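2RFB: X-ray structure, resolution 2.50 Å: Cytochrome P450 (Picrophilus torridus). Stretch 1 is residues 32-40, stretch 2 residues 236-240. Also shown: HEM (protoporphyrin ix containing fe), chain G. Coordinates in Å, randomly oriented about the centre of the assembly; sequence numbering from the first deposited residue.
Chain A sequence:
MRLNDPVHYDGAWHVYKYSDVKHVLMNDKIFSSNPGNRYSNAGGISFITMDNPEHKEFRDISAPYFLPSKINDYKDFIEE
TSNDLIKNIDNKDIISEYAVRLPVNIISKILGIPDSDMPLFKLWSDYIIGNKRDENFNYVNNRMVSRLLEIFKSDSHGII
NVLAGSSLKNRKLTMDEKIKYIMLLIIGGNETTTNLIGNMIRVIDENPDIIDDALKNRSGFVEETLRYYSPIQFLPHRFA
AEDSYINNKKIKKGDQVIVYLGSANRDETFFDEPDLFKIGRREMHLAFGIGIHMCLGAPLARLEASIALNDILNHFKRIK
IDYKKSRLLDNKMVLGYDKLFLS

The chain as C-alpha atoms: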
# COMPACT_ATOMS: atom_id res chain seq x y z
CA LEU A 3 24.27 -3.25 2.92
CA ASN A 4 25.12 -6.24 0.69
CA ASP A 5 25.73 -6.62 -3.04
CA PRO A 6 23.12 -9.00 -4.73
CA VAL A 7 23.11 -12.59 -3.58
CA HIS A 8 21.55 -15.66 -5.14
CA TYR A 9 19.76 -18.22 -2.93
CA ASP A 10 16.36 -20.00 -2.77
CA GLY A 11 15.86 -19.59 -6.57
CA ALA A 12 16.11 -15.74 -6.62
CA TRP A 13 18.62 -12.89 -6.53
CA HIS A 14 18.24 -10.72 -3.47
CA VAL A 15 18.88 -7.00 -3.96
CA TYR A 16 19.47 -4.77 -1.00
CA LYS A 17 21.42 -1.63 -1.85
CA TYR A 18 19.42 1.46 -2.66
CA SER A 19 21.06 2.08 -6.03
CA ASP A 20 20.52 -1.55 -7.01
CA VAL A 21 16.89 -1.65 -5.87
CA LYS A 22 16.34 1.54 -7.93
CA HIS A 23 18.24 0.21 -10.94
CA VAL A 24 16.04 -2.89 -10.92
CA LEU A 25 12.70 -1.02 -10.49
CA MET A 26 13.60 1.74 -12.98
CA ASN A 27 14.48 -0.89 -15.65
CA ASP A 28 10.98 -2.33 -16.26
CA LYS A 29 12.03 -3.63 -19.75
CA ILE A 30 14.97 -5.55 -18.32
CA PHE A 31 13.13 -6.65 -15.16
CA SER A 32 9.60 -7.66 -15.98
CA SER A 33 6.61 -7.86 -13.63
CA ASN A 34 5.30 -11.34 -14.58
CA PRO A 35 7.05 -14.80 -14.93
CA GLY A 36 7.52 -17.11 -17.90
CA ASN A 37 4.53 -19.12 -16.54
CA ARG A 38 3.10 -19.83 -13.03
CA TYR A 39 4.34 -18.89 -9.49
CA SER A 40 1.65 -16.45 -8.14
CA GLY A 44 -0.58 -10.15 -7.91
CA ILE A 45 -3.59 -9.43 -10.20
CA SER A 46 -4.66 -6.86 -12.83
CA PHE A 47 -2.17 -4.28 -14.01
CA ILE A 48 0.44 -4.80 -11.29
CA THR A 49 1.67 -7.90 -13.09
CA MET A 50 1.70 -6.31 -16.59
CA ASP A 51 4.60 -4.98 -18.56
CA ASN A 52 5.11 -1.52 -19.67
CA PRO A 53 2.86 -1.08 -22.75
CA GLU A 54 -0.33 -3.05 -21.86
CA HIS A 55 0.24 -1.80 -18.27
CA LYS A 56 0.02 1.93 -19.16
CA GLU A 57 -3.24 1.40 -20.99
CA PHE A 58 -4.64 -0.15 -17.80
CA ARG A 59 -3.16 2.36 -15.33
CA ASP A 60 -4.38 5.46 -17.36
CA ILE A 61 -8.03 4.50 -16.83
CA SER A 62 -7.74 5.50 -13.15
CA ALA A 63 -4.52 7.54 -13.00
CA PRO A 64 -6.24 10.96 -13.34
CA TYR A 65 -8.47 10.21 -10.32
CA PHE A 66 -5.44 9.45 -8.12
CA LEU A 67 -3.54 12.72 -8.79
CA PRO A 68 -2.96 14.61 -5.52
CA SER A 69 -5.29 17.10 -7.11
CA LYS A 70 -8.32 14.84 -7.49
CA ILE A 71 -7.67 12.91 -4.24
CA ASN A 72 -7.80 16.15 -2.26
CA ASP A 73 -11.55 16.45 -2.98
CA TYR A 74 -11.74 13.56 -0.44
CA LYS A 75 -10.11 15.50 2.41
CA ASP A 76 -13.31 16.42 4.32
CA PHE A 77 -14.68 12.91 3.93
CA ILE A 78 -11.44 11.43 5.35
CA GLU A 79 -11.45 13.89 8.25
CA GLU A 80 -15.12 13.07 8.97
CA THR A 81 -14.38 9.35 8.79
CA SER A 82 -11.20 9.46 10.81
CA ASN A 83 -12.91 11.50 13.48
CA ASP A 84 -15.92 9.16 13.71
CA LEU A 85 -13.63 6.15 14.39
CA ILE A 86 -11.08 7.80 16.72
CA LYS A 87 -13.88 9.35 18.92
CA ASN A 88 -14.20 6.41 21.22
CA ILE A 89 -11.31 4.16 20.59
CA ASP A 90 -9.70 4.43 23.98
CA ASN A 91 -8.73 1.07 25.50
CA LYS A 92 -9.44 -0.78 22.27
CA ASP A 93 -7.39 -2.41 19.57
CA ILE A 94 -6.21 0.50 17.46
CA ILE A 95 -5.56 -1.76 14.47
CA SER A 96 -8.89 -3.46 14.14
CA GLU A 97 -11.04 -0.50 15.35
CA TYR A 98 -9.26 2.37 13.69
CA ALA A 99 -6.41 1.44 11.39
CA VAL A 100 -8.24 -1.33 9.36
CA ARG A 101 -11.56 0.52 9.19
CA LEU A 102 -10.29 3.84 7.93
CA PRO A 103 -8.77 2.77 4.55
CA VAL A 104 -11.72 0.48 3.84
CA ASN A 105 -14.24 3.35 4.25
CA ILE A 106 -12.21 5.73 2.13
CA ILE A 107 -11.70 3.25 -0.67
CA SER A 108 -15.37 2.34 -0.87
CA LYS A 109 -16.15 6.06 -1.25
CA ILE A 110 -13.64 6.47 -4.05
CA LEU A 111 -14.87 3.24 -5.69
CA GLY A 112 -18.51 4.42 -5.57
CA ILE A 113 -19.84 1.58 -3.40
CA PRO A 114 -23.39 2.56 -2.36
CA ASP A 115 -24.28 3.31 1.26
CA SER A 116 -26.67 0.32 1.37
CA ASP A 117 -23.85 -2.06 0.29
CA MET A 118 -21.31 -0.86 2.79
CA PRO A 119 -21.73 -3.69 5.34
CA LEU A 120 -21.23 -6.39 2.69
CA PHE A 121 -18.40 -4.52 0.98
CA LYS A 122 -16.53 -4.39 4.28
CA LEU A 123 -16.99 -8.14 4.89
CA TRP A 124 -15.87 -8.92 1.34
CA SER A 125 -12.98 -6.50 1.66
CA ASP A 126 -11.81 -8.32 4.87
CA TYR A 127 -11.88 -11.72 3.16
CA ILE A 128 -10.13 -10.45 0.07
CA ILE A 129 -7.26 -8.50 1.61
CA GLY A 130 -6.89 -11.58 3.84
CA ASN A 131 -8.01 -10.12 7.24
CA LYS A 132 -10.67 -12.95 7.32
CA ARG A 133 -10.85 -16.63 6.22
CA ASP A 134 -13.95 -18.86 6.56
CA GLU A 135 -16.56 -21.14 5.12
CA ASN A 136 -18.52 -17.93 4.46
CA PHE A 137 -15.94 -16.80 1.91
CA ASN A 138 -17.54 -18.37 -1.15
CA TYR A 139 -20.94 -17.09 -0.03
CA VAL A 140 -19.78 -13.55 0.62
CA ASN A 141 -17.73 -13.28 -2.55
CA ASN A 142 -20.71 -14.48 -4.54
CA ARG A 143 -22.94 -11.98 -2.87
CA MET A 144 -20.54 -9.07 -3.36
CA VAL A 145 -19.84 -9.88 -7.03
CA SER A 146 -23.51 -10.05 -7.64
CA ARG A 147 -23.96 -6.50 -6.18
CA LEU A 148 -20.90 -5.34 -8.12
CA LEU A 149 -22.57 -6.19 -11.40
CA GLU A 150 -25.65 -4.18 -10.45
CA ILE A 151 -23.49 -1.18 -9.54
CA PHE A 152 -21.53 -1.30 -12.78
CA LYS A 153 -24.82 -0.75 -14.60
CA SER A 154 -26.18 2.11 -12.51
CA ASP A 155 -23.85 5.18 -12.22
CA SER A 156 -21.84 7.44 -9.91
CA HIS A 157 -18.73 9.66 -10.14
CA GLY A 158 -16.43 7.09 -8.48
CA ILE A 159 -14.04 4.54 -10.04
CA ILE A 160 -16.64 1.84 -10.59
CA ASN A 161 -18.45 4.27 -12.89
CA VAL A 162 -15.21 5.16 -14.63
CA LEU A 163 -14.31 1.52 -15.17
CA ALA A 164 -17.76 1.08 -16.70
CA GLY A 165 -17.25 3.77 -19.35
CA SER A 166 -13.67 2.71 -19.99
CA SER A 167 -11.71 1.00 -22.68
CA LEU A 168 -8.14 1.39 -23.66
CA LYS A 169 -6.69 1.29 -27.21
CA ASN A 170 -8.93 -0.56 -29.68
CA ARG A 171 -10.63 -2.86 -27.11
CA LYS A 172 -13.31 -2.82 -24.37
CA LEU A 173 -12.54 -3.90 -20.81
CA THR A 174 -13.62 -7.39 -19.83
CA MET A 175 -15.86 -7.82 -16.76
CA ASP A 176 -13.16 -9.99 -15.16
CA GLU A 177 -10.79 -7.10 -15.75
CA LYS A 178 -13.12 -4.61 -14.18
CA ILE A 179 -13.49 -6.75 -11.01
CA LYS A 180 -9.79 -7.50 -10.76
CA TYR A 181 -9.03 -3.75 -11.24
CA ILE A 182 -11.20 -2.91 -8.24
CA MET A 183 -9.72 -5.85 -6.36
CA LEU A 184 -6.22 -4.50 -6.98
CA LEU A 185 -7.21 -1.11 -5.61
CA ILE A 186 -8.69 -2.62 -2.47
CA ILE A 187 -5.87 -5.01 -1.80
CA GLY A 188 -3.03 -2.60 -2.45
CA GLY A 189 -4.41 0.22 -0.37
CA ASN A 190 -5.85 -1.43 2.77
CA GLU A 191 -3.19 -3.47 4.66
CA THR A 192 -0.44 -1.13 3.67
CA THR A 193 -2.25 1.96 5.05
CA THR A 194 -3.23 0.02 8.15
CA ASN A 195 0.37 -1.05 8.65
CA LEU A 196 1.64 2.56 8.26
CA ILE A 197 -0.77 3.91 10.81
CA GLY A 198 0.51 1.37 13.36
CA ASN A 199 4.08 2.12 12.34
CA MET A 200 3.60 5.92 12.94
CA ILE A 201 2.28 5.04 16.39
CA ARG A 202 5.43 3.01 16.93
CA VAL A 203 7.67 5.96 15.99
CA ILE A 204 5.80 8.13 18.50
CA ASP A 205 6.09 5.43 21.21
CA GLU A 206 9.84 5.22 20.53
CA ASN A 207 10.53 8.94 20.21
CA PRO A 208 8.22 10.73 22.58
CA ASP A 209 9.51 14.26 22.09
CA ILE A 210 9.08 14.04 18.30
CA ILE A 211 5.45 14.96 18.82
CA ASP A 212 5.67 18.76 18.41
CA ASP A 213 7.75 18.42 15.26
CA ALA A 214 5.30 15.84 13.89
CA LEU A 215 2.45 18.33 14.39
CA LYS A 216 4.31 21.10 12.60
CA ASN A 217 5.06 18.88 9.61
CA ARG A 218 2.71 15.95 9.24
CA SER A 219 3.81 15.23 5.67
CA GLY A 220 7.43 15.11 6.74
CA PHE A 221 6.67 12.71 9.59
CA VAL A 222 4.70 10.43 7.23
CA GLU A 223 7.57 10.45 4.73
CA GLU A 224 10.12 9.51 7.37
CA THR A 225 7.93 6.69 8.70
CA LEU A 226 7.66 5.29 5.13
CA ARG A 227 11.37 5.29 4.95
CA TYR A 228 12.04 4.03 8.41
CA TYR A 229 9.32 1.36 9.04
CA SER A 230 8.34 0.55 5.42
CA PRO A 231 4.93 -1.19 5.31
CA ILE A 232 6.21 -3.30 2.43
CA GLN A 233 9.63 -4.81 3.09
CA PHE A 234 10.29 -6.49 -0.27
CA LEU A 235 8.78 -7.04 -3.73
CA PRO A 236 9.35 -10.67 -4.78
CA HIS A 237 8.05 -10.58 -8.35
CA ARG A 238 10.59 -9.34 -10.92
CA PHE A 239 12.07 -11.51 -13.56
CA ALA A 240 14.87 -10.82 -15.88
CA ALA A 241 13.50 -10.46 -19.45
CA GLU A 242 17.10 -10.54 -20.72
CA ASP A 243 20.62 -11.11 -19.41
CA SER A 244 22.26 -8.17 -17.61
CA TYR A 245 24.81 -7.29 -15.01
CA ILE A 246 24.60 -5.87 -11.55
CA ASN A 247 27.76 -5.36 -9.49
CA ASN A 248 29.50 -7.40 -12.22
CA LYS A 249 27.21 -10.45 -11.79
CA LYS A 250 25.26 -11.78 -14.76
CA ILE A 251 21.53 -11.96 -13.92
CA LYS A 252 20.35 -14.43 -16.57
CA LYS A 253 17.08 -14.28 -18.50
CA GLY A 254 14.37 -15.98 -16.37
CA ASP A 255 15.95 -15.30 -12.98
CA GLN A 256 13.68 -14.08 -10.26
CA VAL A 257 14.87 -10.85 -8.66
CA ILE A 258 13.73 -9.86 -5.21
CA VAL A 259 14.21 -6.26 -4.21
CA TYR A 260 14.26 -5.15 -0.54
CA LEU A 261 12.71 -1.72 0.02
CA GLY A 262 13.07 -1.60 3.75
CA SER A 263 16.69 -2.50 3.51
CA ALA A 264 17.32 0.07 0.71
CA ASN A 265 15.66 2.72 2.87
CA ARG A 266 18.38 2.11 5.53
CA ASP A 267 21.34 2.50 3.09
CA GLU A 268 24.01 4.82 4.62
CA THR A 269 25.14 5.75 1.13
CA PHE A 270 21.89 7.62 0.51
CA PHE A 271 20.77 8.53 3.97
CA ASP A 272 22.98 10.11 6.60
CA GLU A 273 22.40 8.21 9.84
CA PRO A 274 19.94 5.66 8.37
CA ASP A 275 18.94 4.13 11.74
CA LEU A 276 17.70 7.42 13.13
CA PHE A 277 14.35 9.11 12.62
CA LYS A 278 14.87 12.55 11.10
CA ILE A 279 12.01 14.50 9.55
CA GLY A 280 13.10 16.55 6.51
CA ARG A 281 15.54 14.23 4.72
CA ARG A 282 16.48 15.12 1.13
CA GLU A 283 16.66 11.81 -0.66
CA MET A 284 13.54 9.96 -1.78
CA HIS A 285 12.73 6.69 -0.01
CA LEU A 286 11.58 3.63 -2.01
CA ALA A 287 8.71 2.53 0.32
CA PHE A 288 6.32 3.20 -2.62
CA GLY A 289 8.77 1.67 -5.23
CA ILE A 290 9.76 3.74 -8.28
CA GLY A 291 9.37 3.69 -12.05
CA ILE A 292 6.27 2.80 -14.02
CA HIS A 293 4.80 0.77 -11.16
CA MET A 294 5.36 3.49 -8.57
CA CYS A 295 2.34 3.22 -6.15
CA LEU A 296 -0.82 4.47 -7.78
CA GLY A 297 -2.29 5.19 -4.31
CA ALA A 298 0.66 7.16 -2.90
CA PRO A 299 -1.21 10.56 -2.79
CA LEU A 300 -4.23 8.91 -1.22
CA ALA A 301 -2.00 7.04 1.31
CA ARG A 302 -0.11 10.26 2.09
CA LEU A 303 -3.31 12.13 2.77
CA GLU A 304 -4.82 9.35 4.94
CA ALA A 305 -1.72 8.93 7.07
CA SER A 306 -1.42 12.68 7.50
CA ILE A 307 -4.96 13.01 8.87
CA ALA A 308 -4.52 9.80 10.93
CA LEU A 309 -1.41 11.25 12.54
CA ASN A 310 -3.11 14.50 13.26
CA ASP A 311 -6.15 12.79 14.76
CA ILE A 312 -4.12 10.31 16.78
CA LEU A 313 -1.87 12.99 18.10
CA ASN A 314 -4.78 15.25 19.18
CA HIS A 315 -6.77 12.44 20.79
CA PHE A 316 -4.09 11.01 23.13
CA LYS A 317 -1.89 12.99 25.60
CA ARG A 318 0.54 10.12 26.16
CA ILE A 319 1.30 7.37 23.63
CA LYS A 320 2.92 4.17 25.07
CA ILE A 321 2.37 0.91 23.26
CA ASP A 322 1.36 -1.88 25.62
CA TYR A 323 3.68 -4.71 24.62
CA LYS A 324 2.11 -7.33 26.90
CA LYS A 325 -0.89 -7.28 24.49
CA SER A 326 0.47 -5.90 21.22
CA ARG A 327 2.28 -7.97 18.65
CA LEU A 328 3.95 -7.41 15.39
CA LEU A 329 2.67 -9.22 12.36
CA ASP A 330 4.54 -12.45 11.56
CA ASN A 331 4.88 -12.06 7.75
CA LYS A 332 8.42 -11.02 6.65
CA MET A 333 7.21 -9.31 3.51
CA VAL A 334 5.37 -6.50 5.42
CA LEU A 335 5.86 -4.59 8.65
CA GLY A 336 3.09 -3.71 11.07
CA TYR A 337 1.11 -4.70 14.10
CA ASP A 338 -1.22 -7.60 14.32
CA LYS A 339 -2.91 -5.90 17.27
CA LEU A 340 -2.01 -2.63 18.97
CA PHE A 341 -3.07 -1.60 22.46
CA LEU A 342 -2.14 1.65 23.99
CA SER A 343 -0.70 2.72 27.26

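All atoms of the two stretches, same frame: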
# COMPACT_ATOMS: atom_id res chain seq x y z
N SER A 32 11.02 -7.59 -15.71
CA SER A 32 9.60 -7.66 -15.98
C SER A 32 8.79 -7.86 -14.71
O SER A 32 9.32 -8.29 -13.70
CB SER A 32 9.37 -8.84 -16.90
OG SER A 32 8.01 -9.16 -16.98
N SER A 33 7.49 -7.63 -14.78
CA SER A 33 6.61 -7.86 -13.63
C SER A 33 5.80 -9.17 -13.58
O SER A 33 5.10 -9.41 -12.57
CB SER A 33 5.71 -6.64 -13.39
OG SER A 33 6.48 -5.64 -12.79
N ASN A 34 5.90 -10.01 -14.62
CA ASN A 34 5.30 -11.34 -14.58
C ASN A 34 6.24 -12.39 -15.10
O ASN A 34 7.03 -12.08 -15.98
CB ASN A 34 4.06 -11.39 -15.44
CG ASN A 34 4.29 -10.77 -16.79
OD1 ASN A 34 4.83 -9.66 -16.88
ND2 ASN A 34 3.89 -11.47 -17.84
N PRO A 35 6.14 -13.64 -14.60
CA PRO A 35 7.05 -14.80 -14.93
C PRO A 35 7.25 -15.20 -16.40
O PRO A 35 7.05 -14.40 -17.32
CB PRO A 35 6.37 -15.98 -14.21
CG PRO A 35 4.93 -15.48 -13.96
CD PRO A 35 5.10 -14.03 -13.64
N GLY A 36 7.66 -16.45 -16.60
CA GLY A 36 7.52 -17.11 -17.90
C GLY A 36 6.29 -18.02 -17.90
O GLY A 36 5.91 -18.54 -18.96
N ASN A 37 5.68 -18.21 -16.73
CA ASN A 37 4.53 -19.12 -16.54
C ASN A 37 3.71 -18.90 -15.24
O ASN A 37 2.88 -17.99 -15.17
CB ASN A 37 4.98 -20.58 -16.65
CG ASN A 37 3.84 -21.53 -16.96
OD1 ASN A 37 2.79 -21.51 -16.31
ND2 ASN A 37 4.04 -22.40 -17.96
N ARG A 38 3.96 -19.74 -14.23
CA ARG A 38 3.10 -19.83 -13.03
C ARG A 38 3.87 -19.92 -11.69
O ARG A 38 4.61 -20.88 -11.46
CB ARG A 38 2.12 -21.02 -13.18
CG ARG A 38 0.71 -20.81 -12.60
CD ARG A 38 -0.17 -19.94 -13.52
NE ARG A 38 -0.74 -18.81 -12.79
CZ ARG A 38 -0.16 -17.61 -12.64
NH1 ARG A 38 1.04 -17.35 -13.17
NH2 ARG A 38 -0.78 -16.67 -11.95
N TYR A 39 3.68 -18.92 -10.82
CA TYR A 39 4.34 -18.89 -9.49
C TYR A 39 3.53 -18.07 -8.44
O TYR A 39 3.73 -18.23 -7.23
CB TYR A 39 5.82 -18.42 -9.62
CG TYR A 39 6.52 -18.07 -8.32
CD1 TYR A 39 7.23 -19.03 -7.58
CD2 TYR A 39 6.49 -16.76 -7.82
CE1 TYR A 39 7.88 -18.69 -6.37
CE2 TYR A 39 7.12 -16.41 -6.62
CZ TYR A 39 7.81 -17.37 -5.90
OH TYR A 39 8.42 -16.99 -4.73
N SER A 40 2.65 -17.20 -8.94
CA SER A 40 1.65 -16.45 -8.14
C SER A 40 2.00 -16.27 -6.66
O SER A 40 2.38 -15.18 -6.23
CB SER A 40 0.28 -17.12 -8.25
OG SER A 40 0.07 -17.66 -9.54
N PRO A 236 8.74 -9.43 -4.25
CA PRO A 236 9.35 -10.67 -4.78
C PRO A 236 9.22 -10.91 -6.29
O PRO A 236 9.91 -11.78 -6.83
CB PRO A 236 8.61 -11.80 -4.02
CG PRO A 236 7.27 -11.23 -3.65
CD PRO A 236 7.42 -9.68 -3.64
N HIS A 237 8.36 -10.17 -6.97
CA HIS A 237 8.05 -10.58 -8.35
C HIS A 237 8.68 -9.69 -9.41
O HIS A 237 8.04 -8.73 -9.86
CB HIS A 237 6.52 -10.70 -8.52
CG HIS A 237 5.91 -11.79 -7.68
ND1 HIS A 237 6.43 -13.08 -7.64
CD2 HIS A 237 4.87 -11.79 -6.81
CE1 HIS A 237 5.72 -13.82 -6.80
NE2 HIS A 237 4.77 -13.06 -6.29
N ARG A 238 9.96 -9.92 -9.72
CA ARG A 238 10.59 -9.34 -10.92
C ARG A 238 11.33 -10.47 -11.55
O ARG A 238 11.83 -11.34 -10.86
CB ARG A 238 11.60 -8.23 -10.63
CG ARG A 238 11.03 -6.88 -10.08
CD ARG A 238 9.91 -6.38 -10.90
NE ARG A 238 9.66 -4.94 -10.85
CZ ARG A 238 8.78 -4.34 -10.04
NH1 ARG A 238 8.12 -5.00 -9.07
NH2 ARG A 238 8.60 -3.04 -10.16
N PHE A 239 11.40 -10.47 -12.87
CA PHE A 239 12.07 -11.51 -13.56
C PHE A 239 12.83 -10.85 -14.66
O PHE A 239 12.35 -9.93 -15.33
CB PHE A 239 11.03 -12.55 -14.08
CG PHE A 239 10.14 -13.08 -12.99
CD1 PHE A 239 9.06 -12.36 -12.55
CD2 PHE A 239 10.44 -14.27 -12.34
CE1 PHE A 239 8.27 -12.81 -11.50
CE2 PHE A 239 9.66 -14.71 -11.27
CZ PHE A 239 8.58 -14.00 -10.86
N ALA A 240 14.04 -11.33 -14.86
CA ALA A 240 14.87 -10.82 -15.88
C ALA A 240 14.30 -11.24 -17.25
O ALA A 240 14.18 -12.44 -17.55
CB ALA A 240 16.28 -11.35 -15.68
CHA HEM G . 1.84 -0.29 -6.25
CHB HEM G . 3.60 0.31 -1.68
CHC HEM G . -0.77 2.30 -0.48
CHD HEM G . -2.76 1.07 -4.77
C1A HEM G . 2.68 -0.25 -5.13
C2A HEM G . 4.08 -0.63 -5.12
C3A HEM G . 4.53 -0.45 -3.84
C4A HEM G . 3.45 0.05 -3.08
CMA HEM G . 5.97 -0.69 -3.14
CAA HEM G . 4.87 -1.14 -6.37
CBA HEM G . 4.81 -2.68 -6.52
CGA HEM G . 5.71 -2.98 -7.69
O1A HEM G . 6.51 -2.09 -8.14
O2A HEM G . 5.64 -4.14 -8.16
C1B HEM G . 2.57 0.93 -0.95
C2B HEM G . 2.65 1.50 0.37
C3B HEM G . 1.40 2.02 0.61
C4B HEM G . 0.57 1.79 -0.50
CMB HEM G . 3.99 1.46 1.23
CAB HEM G . 0.63 2.77 1.81
CBB HEM G . 1.29 3.49 2.85
C1C HEM G . -1.76 2.27 -1.53
C2C HEM G . -3.14 2.80 -1.64
C3C HEM G . -3.63 2.41 -2.85
C4C HEM G . -2.64 1.63 -3.49
CMC HEM G . -4.04 3.67 -0.65
CAC HEM G . -5.03 2.75 -3.48
CBC HEM G . -5.87 1.80 -3.94
C1D HEM G . -1.67 0.59 -5.56
C2D HEM G . -1.76 0.13 -6.93
C3D HEM G . -0.33 -0.29 -7.32
C4D HEM G . 0.46 -0.02 -6.19
CMD HEM G . -3.02 0.02 -7.84
CAD HEM G . 0.27 -0.89 -8.64
CBD HEM G . 0.58 0.30 -9.58
CGD HEM G . 1.15 -0.20 -10.87
O1D HEM G . 1.56 -1.40 -10.92
O2D HEM G . 1.18 0.59 -11.86
NA HEM G . 2.32 0.18 -3.85
NB HEM G . 1.26 1.15 -1.48
NC HEM G . -1.52 1.58 -2.71
ND HEM G . -0.32 0.49 -5.15
FE HEM G . 0.43 1.03 -3.41

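Ser32 pairs with Phe239 as an antiparallel bridge. Ser32 N donates to Phe239 O at 2.7 Å, and Phe239 N donates back to Ser32 O at 3.1 Å. The same carbonyl receives a CA-H...O contact from Arg238, with Arg238 CA 3.2 Å from Ser32 O. Ser32 and Phe239 direct their side chains to the same face of the sheet. Ser32 is small and buried, and its OG accepts a hydrogen bond from Asn34 N at 3.3 Å.

Ser33 is also buried. Its OG lies over one face of the Arg238 guanidinium, 3.8 Å from Arg238 NE, without a hydrogen bond. The guanidinium also binds the heme: Arg238 NH1 donates to HEM O2A at 2.8 Å, and Arg238 NH2 to HEM O1A at 3.1 Å.

Pro35 packs on Phe239, the residue most covered by this contact. Pro35 CA sits over the ring face, 4.0 Å from its centroid, and Pro35 CD is 4.0 Å from Phe239 CE1. Both surfaces are apolar.

Gly36, Asn37 and Arg38 swing clear of stretch 2. The chain returns at Tyr39, whose ring meets that of His237 rim to rim, with planes at 79°. Finally, His237 NE2 makes a weak hydrogen bond to Ser40 O at 3.2 Å.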